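Phospho-furanose lactonase (Mycoplasma synoviae, PDB 3OVG) hydrolyses sugar-derived 1,4-lactones, notably D-xylono- and L-arabino-1,4-lactone 5-phosphates, to the open hydroxy acids, using two zinc ions per subunit. Local coordinates at residues A[229-234]-A[263-268]; A[209-214]-A[327-332]. All blocks are in the same frame, centred on the assembly; numbering follows the deposited sequence.

How the contacts relate
Both contacts belong to the TIM barrel of the phosphotriesterase family. Contact 1 is partly buried and lies farther from the centre of the chain. It joins the end of helix 223-233 to the loop before strand 269-271, by apolar packing on a histidine ring and a water bridge from one exposed lysine to the backbone carbonyl of another. Contact 2 is buried and joins the start of strand 212-215 to the loop after helix 313-327. A buried lysine and an aspartate dominate it. Along the chain contact 1 is nested inside the loop closed by contact 2. Their centres are about 14 Å apart, and they touch where Pro209 CB packs on Thr233 O.

Contact 1 of 2, residues A[229-234]-A[263-268]; sequences VIKETG and KGLQKH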
ATOM      1  N   VAL A 229     -20.817  30.466  12.887  1.00 15.12           N
ATOM      2  CA  VAL A 229     -21.326  30.227  11.534  1.00 15.52           C
ATOM      3  C   VAL A 229     -22.799  30.586  11.467  1.00 17.27           C
ATOM      4  O   VAL A 229     -23.221  31.356  10.613  1.00 18.73           O
ATOM      5  CB  VAL A 229     -21.161  28.770  11.102  1.00 15.35           C
ATOM      6  CG1 VAL A 229     -21.880  28.536   9.780  1.00 16.54           C
ATOM      7  CG2 VAL A 229     -19.676  28.424  10.999  1.00 15.39           C
ATOM      8  N   ILE A 230     -23.573  30.047  12.395  1.00 16.44           N
ATOM      9  CA  ILE A 230     -24.993  30.337  12.441  1.00 17.13           C
ATOM     10  C   ILE A 230     -25.271  31.841  12.576  1.00 19.50           C
ATOM     11  O   ILE A 230     -26.053  32.409  11.791  1.00 17.32           O
ATOM     12  CB  ILE A 230     -25.703  29.528  13.542  1.00 17.79           C
ATOM     13  CG1 ILE A 230     -25.688  28.035  13.161  1.00 16.13           C
ATOM     14  CG2 ILE A 230     -27.124  30.042  13.744  1.00 17.31           C
ATOM     15  CD1 ILE A 230     -25.970  27.082  14.293  1.00 17.28           C
ATOM     16  N   LYS A 231     -24.622  32.466  13.550  1.00 17.62           N
ATOM     17  CA  LYS A 231     -24.868  33.865  13.848  1.00 17.85           C
ATOM     18  C   LYS A 231     -24.377  34.827  12.761  1.00 18.94           C
ATOM     19  O   LYS A 231     -25.027  35.826  12.514  1.00 18.90           O
ATOM     20  CB  LYS A 231     -24.256  34.251  15.189  1.00 19.69           C
ATOM     21  CG  LYS A 231     -25.153  33.924  16.360  1.00 19.03           C
ATOM     22  CD  LYS A 231     -24.413  34.031  17.665  1.00 17.46           C
ATOM     23  CE  LYS A 231     -25.411  33.984  18.832  1.00 20.09           C
ATOM     24  NZ  LYS A 231     -24.733  34.231  20.156  1.00 22.46           N
ATOM     25  N   GLU A 232     -23.267  34.517  12.090  1.00 17.90           N
ATOM     26  CA  GLU A 232     -22.769  35.412  11.044  1.00 18.09           C
ATOM     27  C   GLU A 232     -23.468  35.218   9.700  1.00 18.26           C
ATOM     28  O   GLU A 232     -23.483  36.129   8.866  1.00 18.58           O
ATOM     29  CB  GLU A 232     -21.236  35.290  10.881  1.00 19.23           C
ATOM     30  CG  GLU A 232     -20.474  35.721  12.168  1.00 21.79           C
ATOM     31  CD  GLU A 232     -18.950  35.874  11.963  1.00 23.14           C
ATOM     32  OE1 GLU A 232     -18.475  35.678  10.819  1.00 21.84           O
ATOM     33  OE2 GLU A 232     -18.241  36.184  12.961  1.00 22.51           O
ATOM     34  N   THR A 233     -24.058  34.054   9.476  1.00 18.17           N
ATOM     35  CA  THR A 233     -24.598  33.757   8.140  1.00 19.70           C
ATOM     36  C   THR A 233     -26.068  33.345   8.088  1.00 19.05           C
ATOM     37  O   THR A 233     -26.751  33.561   7.075  1.00 17.58           O
ATOM     38  CB  THR A 233     -23.759  32.695   7.419  1.00 20.30           C
ATOM     39  OG1 THR A 233     -23.975  31.397   8.026  1.00 16.24           O
ATOM     40  CG2 THR A 233     -22.267  33.080   7.483  1.00 18.25           C
ATOM     41  N   GLY A 234     -26.558  32.763   9.173  1.00 18.84           N
ATOM     42  CA  GLY A 234     -27.957  32.398   9.268  1.00 18.29           C
ATOM     43  C   GLY A 234     -28.264  31.067   8.596  1.00 18.94           C
ATOM     44  O   GLY A 234     -29.437  30.723   8.385  1.00 19.72           O
ATOM     45  N   LYS A 263     -28.001  28.905  23.478  1.00 20.00           N
ATOM     46  CA  LYS A 263     -27.674  30.190  22.868  1.00 19.58           C
ATOM     47  C   LYS A 263     -28.784  30.693  21.965  1.00 18.50           C
ATOM     48  O   LYS A 263     -28.669  31.774  21.377  1.00 19.00           O
ATOM     49  CB  LYS A 263     -26.356  30.111  22.093  1.00 19.31           C
ATOM     50  CG  LYS A 263     -25.176  29.709  22.943  1.00 17.44           C
ATOM     51  CD  LYS A 263     -24.940  30.659  24.161  1.00 23.44           C
ATOM     52  CE  LYS A 263     -23.967  31.794  23.833  1.00 28.04           C
ATOM     53  NZ  LYS A 263     -23.135  32.199  25.045  1.00 29.90           N
ATOM     54  N   GLY A 264     -29.867  29.918  21.859  1.00 18.41           N
ATOM     55  CA  GLY A 264     -31.061  30.391  21.173  1.00 19.20           C
ATOM     56  C   GLY A 264     -31.031  30.082  19.691  1.00 17.64           C
ATOM     57  O   GLY A 264     -31.749  30.674  18.899  1.00 15.48           O
ATOM     58  N   LEU A 265     -30.230  29.091  19.334  1.00 18.30           N
ATOM     59  CA  LEU A 265     -30.007  28.781  17.929  1.00 17.78           C
ATOM     60  C   LEU A 265     -30.739  27.517  17.465  1.00 17.79           C
ATOM     61  O   LEU A 265     -30.395  26.937  16.409  1.00 19.97           O
ATOM     62  CB  LEU A 265     -28.484  28.672  17.688  1.00 19.27           C
ATOM     63  CG  LEU A 265     -27.625  29.907  18.063  1.00 19.97           C
ATOM     64  CD1 LEU A 265     -26.149  29.748  17.617  1.00 16.55           C
ATOM     65  CD2 LEU A 265     -28.212  31.184  17.426  1.00 18.27           C
ATOM     66  N   GLN A 266     -31.741  27.074  18.221  1.00 16.10           N
ATOM     67  CA  GLN A 266     -32.402  25.805  17.891  1.00 18.32           C
ATOM     68  C   GLN A 266     -33.088  25.747  16.513  1.00 17.95           C
ATOM     69  O   GLN A 266     -33.347  24.659  15.984  1.00 18.55           O
ATOM     70  CB  GLN A 266     -33.436  25.431  18.944  1.00 18.68           C
ATOM     71  CG  GLN A 266     -34.681  26.324  18.937  1.00 18.11           C
ATOM     72  CD  GLN A 266     -35.485  26.109  20.189  1.00 21.97           C
ATOM     73  OE1 GLN A 266     -34.995  26.375  21.290  1.00 22.08           O
ATOM     74  NE2 GLN A 266     -36.703  25.570  20.043  1.00 21.91           N
ATOM     75  N   LYS A 267     -33.406  26.889  15.934  1.00 16.15           N
ATOM     76  CA  LYS A 267     -34.001  26.883  14.594  1.00 16.02           C
ATOM     77  C   LYS A 267     -32.985  26.648  13.458  1.00 17.80           C
ATOM     78  O   LYS A 267     -33.376  26.555  12.293  1.00 19.67           O
ATOM     79  CB  LYS A 267     -34.728  28.200  14.341  1.00 20.98           C
ATOM     80  CG  LYS A 267     -35.882  28.498  15.317  1.00 25.42           C
ATOM     81  CD  LYS A 267     -37.195  27.865  14.863  1.00 23.24           C
ATOM     82  CE  LYS A 267     -38.325  28.177  15.863  1.00 27.26           C
ATOM     83  NZ  LYS A 267     -39.556  27.426  15.470  1.00 30.50           N
ATOM     84  N   HIS A 268     -31.700  26.544  13.799  1.00 15.37           N
ATOM     85  CA  HIS A 268     -30.624  26.416  12.813  1.00 16.77           C
ATOM     86  C   HIS A 268     -29.909  25.074  12.813  1.00 16.86           C
ATOM     87  O   HIS A 268     -28.758  24.986  12.392  1.00 14.39           O
ATOM     88  CB  HIS A 268     -29.636  27.548  13.014  1.00 15.65           C
ATOM     89  CG  HIS A 268     -30.242  28.870  12.717  1.00 17.56           C
ATOM     90  ND1 HIS A 268     -30.126  29.479  11.485  1.00 17.83           N
ATOM     91  CD2 HIS A 268     -31.042  29.670  13.466  1.00 15.81           C
ATOM     92  CE1 HIS A 268     -30.804  30.615  11.500  1.00 19.90           C
ATOM     93  NE2 HIS A 268     -31.365  30.755  12.690  1.00 16.58           N
TER
HETATM   94  O   HOH W   1     -26.839  33.896  21.903  1.00 24.61           O
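Ile230 lays its CG2 methyl over one face of the His268 ring in a CH-pi contact. CG2 is 3.9 Å from the ring centroid and offset toward the rim, with His268 CG its nearest ring atom at 3.5 Å. It reaches the ring from a position anti to the backbone N of Ile230. The other branch of Ile230 meets the histidine nearer its backbone, with CD1 3.9 Å from His268 CB. Leu265 closes on the same isoleucine, its CD1 lying 4.0 Å from Ile230 CG2. At the ring edge, near its plane, the carbonyl O of Gly234 comes within 3.4 Å of His268 CE1. The ring's hydrogen bond lies outside the two segments: His268 ND1 is bonded to Val235 O.

In the TIM barrel this joins two successive alpha-to-beta connections on the side where the parallel strands begin. Gly234 leaves helix 223-233 with positive phi. Gly264 follows helix 250-262 and closes it with a Schellman motif.

Toward solvent, the extended chain of Lys231 brings its CE to 4.2 Å from Leu265 CD2. Its NZ donates to a water at 2.8 Å, and that water donates to Lys263 O. Lys231 NZ also forms a salt bridge with Glu227, which would offset the like charge of Lys263, whose NZ is 5.5 Å from Lys231 NZ.

Contact 2 of 2, residues A[209-214]-A[327-332]; sequences PDKIQI and VLAFDE
Lys211 bends toward Asp331 through its chain torsions: CG lies anti to the carbonyl carbon, then chi2 (-65°) folds CD and chi3 (91°) turns CE. The folded chain crosses the Asp331 side chain and lies against its carboxylate, with Lys211 CG 3.6 Å from Asp331 OD2. Lys211 NZ forms a salt bridge with Asp331 OD1 whose hydrogen bond is weak at 3.4 Å. NZ also donates to the carbonyl O of Ala329. The modelled 2.4 Å between Lys211 NZ and Ala329 O is very short, and its exact length is doubtful. Arg326 O is a further acceptor for NZ. The buried ammonium group therefore has carbonyl partners besides the long salt bridge. Asp331 OD2 is hydrogen-bonded to Asn208 ND2, its stronger polar partner.

Beside the lysine, the backbones come together where Val327 CA makes a CA-H...O contact of 3.6 Å with Asp210 O. Farther along the strand, Gln213 crosses Val327 at about a right angle. Gln213 OE1 is 3.9 Å from both Val327 CG2 and Leu328 CD2. Its amide NE2 bonds to Thr270 OG1. The Gln213 side chain is about 6 Å from that of the zinc ligand His26 but about 11 Å from a bound zinc, so it lies behind the first shell.

Strand 212-215 is a parallel barrel strand, hydrogen-bonded to strands 185-190 and 236-239. Helix 195-205 packs on Ile212 and Ile214, while Gln213 and Leu328 touch strand 22-25. The segment 327-332 carries the chain from the end of helix 313-327 past the start of strand 212-215.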
ATOM      1  N   PRO A 209     -29.745  32.446   2.553  1.00 18.54           N
ATOM      2  CA  PRO A 209     -29.258  31.689   3.709  1.00 18.78           C
ATOM      3  C   PRO A 209     -30.322  30.710   4.207  1.00 19.57           C
ATOM      4  O   PRO A 209     -30.018  29.691   4.797  1.00 18.20           O
ATOM      5  CB  PRO A 209     -29.055  32.762   4.797  1.00 20.93           C
ATOM      6  CG  PRO A 209     -29.134  34.081   4.106  1.00 23.07           C
ATOM      7  CD  PRO A 209     -29.829  33.896   2.807  1.00 20.52           C
ATOM      8  N   ASP A 210     -31.581  31.057   4.009  1.00 20.09           N
ATOM      9  CA  ASP A 210     -32.661  30.216   4.511  1.00 23.77           C
ATOM     10  C   ASP A 210     -32.810  28.872   3.820  1.00 21.11           C
ATOM     11  O   ASP A 210     -33.538  28.000   4.318  1.00 23.35           O
ATOM     12  CB  ASP A 210     -34.003  30.940   4.427  1.00 23.30           C
ATOM     13  CG  ASP A 210     -34.591  31.180   5.779  1.00 32.17           C
ATOM     14  OD1 ASP A 210     -34.057  32.078   6.484  1.00 32.01           O
ATOM     15  OD2 ASP A 210     -35.564  30.450   6.144  1.00 31.54           O
ATOM     16  N   LYS A 211     -32.165  28.732   2.671  1.00 19.48           N
ATOM     17  CA  LYS A 211     -32.233  27.513   1.844  1.00 19.61           C
ATOM     18  C   LYS A 211     -30.993  26.613   2.000  1.00 18.31           C
ATOM     19  O   LYS A 211     -30.878  25.551   1.338  1.00 16.63           O
ATOM     20  CB  LYS A 211     -32.350  27.880   0.367  1.00 18.36           C
ATOM     21  CG  LYS A 211     -33.614  28.598  -0.054  1.00 19.72           C
ATOM     22  CD  LYS A 211     -34.867  27.724   0.123  1.00 22.36           C
ATOM     23  CE  LYS A 211     -35.498  27.917   1.520  1.00 22.73           C
ATOM     24  NZ  LYS A 211     -36.948  27.610   1.500  1.00 26.34           N
ATOM     25  N   ILE A 212     -30.081  27.023   2.878  1.00 16.12           N
ATOM     26  CA  ILE A 212     -28.762  26.410   2.947  1.00 17.30           C
ATOM     27  C   ILE A 212     -28.579  25.545   4.175  1.00 16.71           C
ATOM     28  O   ILE A 212     -28.675  26.027   5.313  1.00 16.78           O
ATOM     29  CB  ILE A 212     -27.634  27.483   2.978  1.00 17.31           C
ATOM     30  CG1 ILE A 212     -27.740  28.442   1.779  1.00 15.66           C
ATOM     31  CG2 ILE A 212     -26.218  26.817   3.166  1.00 15.52           C
ATOM     32  CD1 ILE A 212     -26.588  29.459   1.722  1.00 15.97           C
ATOM     33  N   GLN A 213     -28.277  24.275   3.938  1.00 15.15           N
ATOM     34  CA  GLN A 213     -27.732  23.426   4.993  1.00 14.81           C
ATOM     35  C   GLN A 213     -26.252  23.109   4.771  1.00 14.84           C
ATOM     36  O   GLN A 213     -25.791  22.891   3.612  1.00 12.71           O
ATOM     37  CB  GLN A 213     -28.483  22.107   5.046  1.00 15.78           C
ATOM     38  CG  GLN A 213     -29.860  22.182   5.680  1.00 17.24           C
ATOM     39  CD  GLN A 213     -30.590  20.866   5.541  1.00 18.41           C
ATOM     40  OE1 GLN A 213     -31.167  20.585   4.481  1.00 17.11           O
ATOM     41  NE2 GLN A 213     -30.577  20.049   6.608  1.00 12.39           N
ATOM     42  N   ILE A 214     -25.509  23.069   5.877  1.00 13.19           N
ATOM     43  CA  ILE A 214     -24.124  22.656   5.821  1.00 16.27           C
ATOM     44  C   ILE A 214     -23.903  21.396   6.663  1.00 16.00           C
ATOM     45  O   ILE A 214     -24.135  21.404   7.871  1.00 16.64           O
ATOM     46  CB  ILE A 214     -23.157  23.772   6.250  1.00 16.65           C
ATOM     47  CG1 ILE A 214     -23.342  25.010   5.364  1.00 18.88           C
ATOM     48  CG2 ILE A 214     -21.705  23.271   6.123  1.00 16.63           C
ATOM     49  CD1 ILE A 214     -22.292  26.079   5.622  1.00 16.78           C
ATOM     50  N   VAL A 327     -36.191  24.790   5.738  1.00 21.05           N
ATOM     51  CA  VAL A 327     -35.017  24.794   4.868  1.00 17.54           C
ATOM     52  C   VAL A 327     -35.204  24.009   3.560  1.00 20.99           C
ATOM     53  O   VAL A 327     -34.486  24.263   2.600  1.00 21.51           O
ATOM     54  CB  VAL A 327     -33.756  24.315   5.598  1.00 20.68           C
ATOM     55  CG1 VAL A 327     -33.490  25.195   6.798  1.00 23.00           C
ATOM     56  CG2 VAL A 327     -33.891  22.836   6.034  1.00 16.55           C
ATOM     57  N   LEU A 328     -36.180  23.095   3.518  1.00 18.70           N
ATOM     58  CA  LEU A 328     -36.416  22.271   2.331  1.00 20.17           C
ATOM     59  C   LEU A 328     -37.518  22.823   1.420  1.00 20.71           C
ATOM     60  O   LEU A 328     -37.749  22.288   0.332  1.00 17.57           O
ATOM     61  CB  LEU A 328     -36.756  20.824   2.728  1.00 18.92           C
ATOM     62  CG  LEU A 328     -35.647  20.032   3.443  1.00 16.14           C
ATOM     63  CD1 LEU A 328     -36.222  18.657   3.829  1.00 18.85           C
ATOM     64  CD2 LEU A 328     -34.461  19.831   2.512  1.00 16.74           C
ATOM     65  N   ALA A 329     -38.202  23.882   1.861  1.00 19.14           N
ATOM     66  CA  ALA A 329     -39.285  24.476   1.067  1.00 18.64           C
ATOM     67  C   ALA A 329     -38.700  25.214  -0.132  1.00 19.60           C
ATOM     68  O   ALA A 329     -37.705  25.904   0.027  1.00 19.70           O
ATOM     69  CB  ALA A 329     -40.098  25.447   1.948  1.00 17.77           C
ATOM     70  N   PHE A 330     -39.277  25.096  -1.323  1.00 17.32           N
ATOM     71  CA  PHE A 330     -38.779  25.921  -2.425  1.00 17.73           C
ATOM     72  C   PHE A 330     -39.027  27.410  -2.177  1.00 21.81           C
ATOM     73  O   PHE A 330     -40.072  27.797  -1.636  1.00 21.72           O
ATOM     74  CB  PHE A 330     -39.415  25.506  -3.757  1.00 18.08           C
ATOM     75  CG  PHE A 330     -38.646  24.404  -4.477  1.00 15.70           C
ATOM     76  CD1 PHE A 330     -38.254  23.260  -3.800  1.00 17.16           C
ATOM     77  CD2 PHE A 330     -38.322  24.527  -5.814  1.00 17.74           C
ATOM     78  CE1 PHE A 330     -37.557  22.242  -4.442  1.00 16.77           C
ATOM     79  CE2 PHE A 330     -37.633  23.502  -6.486  1.00 17.49           C
ATOM     80  CZ  PHE A 330     -37.248  22.370  -5.810  1.00 15.34           C
ATOM     81  N   ASP A 331     -38.077  28.249  -2.582  1.00 20.89           N
ATOM     82  CA  ASP A 331     -38.315  29.695  -2.620  1.00 22.65           C
ATOM     83  C   ASP A 331     -39.030  29.969  -3.911  1.00 24.21           C
ATOM     84  O   ASP A 331     -39.064  29.093  -4.787  1.00 21.40           O
ATOM     85  CB  ASP A 331     -36.999  30.471  -2.670  1.00 22.17           C
ATOM     86  CG  ASP A 331     -36.492  30.827  -1.313  1.00 22.10           C
ATOM     87  OD1 ASP A 331     -37.170  30.472  -0.319  1.00 25.24           O
ATOM     88  OD2 ASP A 331     -35.429  31.465  -1.249  1.00 21.09           O
ATOM     89  N   GLU A 332     -39.587  31.177  -4.040  1.00 24.98           N
ATOM     90  CA  GLU A 332     -40.012  31.652  -5.341  1.00 27.02           C
ATOM     91  C   GLU A 332     -38.753  31.803  -6.198  1.00 23.16           C
ATOM     92  O   GLU A 332     -37.683  32.154  -5.684  1.00 21.31           O
ATOM     93  CB  GLU A 332     -40.749  33.004  -5.268  1.00 26.62           C
ATOM     94  CG  GLU A 332     -42.145  32.973  -4.575  1.00 35.26           C
ATOM     95  CD  GLU A 332     -43.006  31.752  -4.961  1.00 43.73           C
ATOM     96  OE1 GLU A 332     -43.484  31.658  -6.136  1.00 42.48           O
ATOM     97  OE2 GLU A 332     -43.212  30.887  -4.066  1.00 46.04           O
TER